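Local coordinates for protein probable chaperone (Pseudomonas aeruginosa, PDB 4JMF) that probably acts as a type III secretion chaperone of the CesT family, binding a partner effector protein before its export, at residues P3-A8 against L39-T44. Sequence-based numbering, arbitrary orientation.
Sequences PLYRAA and LAEHPT
In the alpha/beta fold of class I type III secretion chaperones, helix 3-15 packs against one face of an antiparallel sheet, and the start of that helix meets the end of strand 35-41 through Tyr5, set against Leu39, Ala40 and Glu41. It illustrates how one aromatic side chain can fill the space between a helix and a strand by van der Waals and CH-pi contact. The short helix and strand segments run nearly antiparallel, at 158°, with axes 9.8 Å apart. Tyr5 bridges this gap because its CG lies anti to the backbone N (chi1 177°), which directs the ring away from the helix toward the strand backbone.

CB of Glu41 lies over one face of the ring. It is 4.0 Å from the ring centroid, 23° off the normal, a CH-pi contact displaced toward the rim at CD1. The two side chains run alongside in opposite senses, ring and carboxylate planes nearly parallel, so that OE1 of Glu41 comes back to 4.1 Å from CB of Tyr5. The other carboxylate oxygen, OE2, accepts hydrogen bonds from the backbone N of Asp45 and from Asn2 ND2, so the acid ties the turn after the strand to the residue just before the helix, which is likely to steady CB over the ring.

Farther out, the ring passes obliquely by the peptide joining Ala40 to Glu41, with CE1 3.5 Å from the Glu41 N. Leu47 of the neighbouring strand 46-53 and Leu93 also pack on Tyr5, while the Leu39 side chain reaches Ile9 and Leu12 farther along the helix. The phenol oxygen ends against the strand backbone: Tyr5 OH sits 3.3 Å from Ala40 CA and 3.9 Å from Leu39 CB.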
ATOM      1  N   PRO B   3     -15.081 -15.421  -8.174  1.00 37.22           N
ATOM      2  CA  PRO B   3     -15.445 -14.957  -9.520  1.00 37.71           C
ATOM      3  C   PRO B   3     -14.938 -13.550  -9.823  1.00 28.58           C
ATOM      4  O   PRO B   3     -14.555 -13.274 -10.966  1.00 28.67           O
ATOM      5  CB  PRO B   3     -16.975 -14.944  -9.480  1.00 35.92           C
ATOM      6  CG  PRO B   3     -17.329 -15.979  -8.484  1.00 38.67           C
ATOM      7  CD  PRO B   3     -16.250 -15.948  -7.441  1.00 37.15           C
ATOM      8  N   LEU B   4     -14.925 -12.684  -8.817  1.00 27.20           N
ATOM      9  CA  LEU B   4     -14.482 -11.300  -9.001  1.00 28.38           C
ATOM     10  C   LEU B   4     -12.972 -11.219  -9.207  1.00 26.30           C
ATOM     11  O   LEU B   4     -12.480 -10.341  -9.925  1.00 22.30           O
ATOM     12  CB  LEU B   4     -14.893 -10.439  -7.800  1.00 30.35           C
ATOM     13  CG  LEU B   4     -16.367 -10.506  -7.383  1.00 32.87           C
ATOM     14  CD1 LEU B   4     -16.627  -9.665  -6.134  1.00 36.98           C
ATOM     15  CD2 LEU B   4     -17.254 -10.049  -8.516  1.00 34.33           C
ATOM     16  N   TYR B   5     -12.236 -12.131  -8.564  1.00 24.90           N
ATOM     17  CA  TYR B   5     -10.792 -12.212  -8.760  1.00 22.78           C
ATOM     18  C   TYR B   5     -10.496 -12.790 -10.142  1.00 19.40           C
ATOM     19  O   TYR B   5      -9.646 -12.268 -10.871  1.00 19.39           O
ATOM     20  CB  TYR B   5     -10.119 -13.044  -7.657  1.00 22.07           C
ATOM     21  CG  TYR B   5      -8.627 -13.221  -7.847  1.00 19.69           C
ATOM     22  CD1 TYR B   5      -7.745 -12.210  -7.501  1.00 22.44           C
ATOM     23  CD2 TYR B   5      -8.104 -14.398  -8.365  1.00 21.70           C
ATOM     24  CE1 TYR B   5      -6.383 -12.360  -7.677  1.00 24.82           C
ATOM     25  CE2 TYR B   5      -6.742 -14.560  -8.547  1.00 22.58           C
ATOM     26  CZ  TYR B   5      -5.887 -13.531  -8.197  1.00 25.66           C
ATOM     27  OH  TYR B   5      -4.519 -13.669  -8.360  1.00 29.51           O
ATOM     28  N   ARG B   6     -11.203 -13.848 -10.517  1.00 21.09           N
ATOM     29  CA  ARG B   6     -11.009 -14.426 -11.846  1.00 25.11           C
ATOM     30  C   ARG B   6     -11.254 -13.380 -12.938  1.00 23.46           C
ATOM     31  O   ARG B   6     -10.496 -13.290 -13.904  1.00 19.53           O
ATOM     32  CB  ARG B   6     -11.911 -15.648 -12.064  1.00 28.69           C
ATOM     33  CG  ARG B   6     -11.747 -16.273 -13.449  1.00 33.23           C
ATOM     34  CD  ARG B   6     -12.674 -17.467 -13.667  1.00 47.04           C
ATOM     35  NE  ARG B   6     -14.040 -17.230 -13.196  1.00 51.18           N
ATOM     36  CZ  ARG B   6     -14.608 -17.870 -12.173  1.00 53.62           C
ATOM     37  NH1 ARG B   6     -13.932 -18.799 -11.503  1.00 53.32           N
ATOM     38  NH2 ARG B   6     -15.856 -17.583 -11.821  1.00 50.29           N
ATOM     39  N   ALA B   7     -12.298 -12.575 -12.759  1.00 21.42           N
ATOM     40  CA  ALA B   7     -12.647 -11.544 -13.729  1.00 21.97           C
ATOM     41  C   ALA B   7     -11.556 -10.486 -13.828  1.00 21.70           C
ATOM     42  O   ALA B   7     -11.251 -10.020 -14.918  1.00 21.17           O
ATOM     43  CB  ALA B   7     -13.977 -10.906 -13.372  1.00 21.44           C
ATOM     44  N   ALA B   8     -10.973 -10.103 -12.690  1.00 20.35           N
ATOM     45  CA  ALA B   8      -9.870  -9.138 -12.692  1.00 19.03           C
ATOM     46  C   ALA B   8      -8.637  -9.695 -13.405  1.00 19.70           C
ATOM     47  O   ALA B   8      -7.993  -8.993 -14.203  1.00 18.51           O
ATOM     48  CB  ALA B   8      -9.517  -8.725 -11.273  1.00 19.79           C
ATOM     49  N   LEU B  39       0.870 -12.944  -8.530  1.00 16.49           N
ATOM     50  CA  LEU B  39      -0.410 -12.299  -8.282  1.00 20.30           C
ATOM     51  C   LEU B  39      -1.200 -13.242  -7.416  1.00 20.36           C
ATOM     52  O   LEU B  39      -1.174 -14.451  -7.641  1.00 18.90           O
ATOM     53  CB  LEU B  39      -1.187 -12.105  -9.587  1.00 20.36           C
ATOM     54  CG  LEU B  39      -0.397 -11.765 -10.845  1.00 27.67           C
ATOM     55  CD1 LEU B  39      -1.333 -11.746 -12.074  1.00 30.45           C
ATOM     56  CD2 LEU B  39       0.283 -10.454 -10.682  1.00 19.57           C
ATOM     57  N   ALA B  40      -1.902 -12.707  -6.426  1.00 15.85           N
ATOM     58  CA  ALA B  40      -2.727 -13.554  -5.586  1.00 19.97           C
ATOM     59  C   ALA B  40      -3.844 -12.727  -5.011  1.00 21.42           C
ATOM     60  O   ALA B  40      -3.706 -11.516  -4.869  1.00 19.61           O
ATOM     61  CB  ALA B  40      -1.888 -14.152  -4.453  1.00 24.03           C
ATOM     62  N   GLU B  41      -4.948 -13.374  -4.669  1.00 19.59           N
ATOM     63  CA  GLU B  41      -5.979 -12.692  -3.910  1.00 21.75           C
ATOM     64  C   GLU B  41      -5.575 -12.687  -2.433  1.00 22.47           C
ATOM     65  O   GLU B  41      -5.525 -13.739  -1.797  1.00 21.66           O
ATOM     66  CB  GLU B  41      -7.324 -13.389  -4.056  1.00 19.48           C
ATOM     67  CG  GLU B  41      -8.429 -12.600  -3.376  1.00 21.73           C
ATOM     68  CD  GLU B  41      -9.792 -13.259  -3.478  1.00 24.34           C
ATOM     69  OE1 GLU B  41      -9.875 -14.453  -3.853  1.00 25.36           O
ATOM     70  OE2 GLU B  41     -10.790 -12.569  -3.167  1.00 27.11           O
ATOM     71  N   HIS B  42      -5.302 -11.511  -1.879  1.00 21.51           N
ATOM     72  CA  HIS B  42      -4.761 -11.461  -0.520  1.00 20.69           C
ATOM     73  C   HIS B  42      -4.851 -10.059   0.037  1.00 18.53           C
ATOM     74  O   HIS B  42      -4.178  -9.158  -0.458  1.00 22.37           O
ATOM     75  CB  HIS B  42      -3.297 -11.912  -0.523  1.00 16.81           C
ATOM     76  CG  HIS B  42      -2.729 -12.136   0.844  1.00 20.58           C
ATOM     77  ND1 HIS B  42      -2.104 -11.141   1.565  1.00 23.45           N
ATOM     78  CD2 HIS B  42      -2.681 -13.247   1.620  1.00 22.36           C
ATOM     79  CE1 HIS B  42      -1.690 -11.627   2.724  1.00 17.96           C
ATOM     80  NE2 HIS B  42      -2.029 -12.903   2.783  1.00 19.71           N
ATOM     81  N   PRO B  43      -5.718  -9.849   1.040  1.00 20.24           N
ATOM     82  CA  PRO B  43      -6.698 -10.815   1.549  1.00 20.35           C
ATOM     83  C   PRO B  43      -7.836 -10.893   0.565  1.00 21.13           C
ATOM     84  O   PRO B  43      -7.710 -10.371  -0.554  1.00 17.47           O
ATOM     85  CB  PRO B  43      -7.200 -10.159   2.841  1.00 21.89           C
ATOM     86  CG  PRO B  43      -7.049  -8.668   2.570  1.00 22.73           C
ATOM     87  CD  PRO B  43      -5.816  -8.539   1.709  1.00 21.03           C
ATOM     88  N   THR B  44      -8.922 -11.540   0.968  1.00 22.16           N
ATOM     89  CA  THR B  44     -10.118 -11.626   0.147  1.00 21.91           C
ATOM     90  C   THR B  44     -10.486 -10.255  -0.420  1.00 22.40           C
ATOM     91  O   THR B  44     -10.385  -9.233   0.277  1.00 21.86           O
ATOM     92  CB  THR B  44     -11.263 -12.213   0.973  1.00 24.41           C
ATOM     93  OG1 THR B  44     -10.839 -13.487   1.457  1.00 31.61           O
ATOM     94  CG2 THR B  44     -12.520 -12.414   0.121  1.00 25.15           C
TER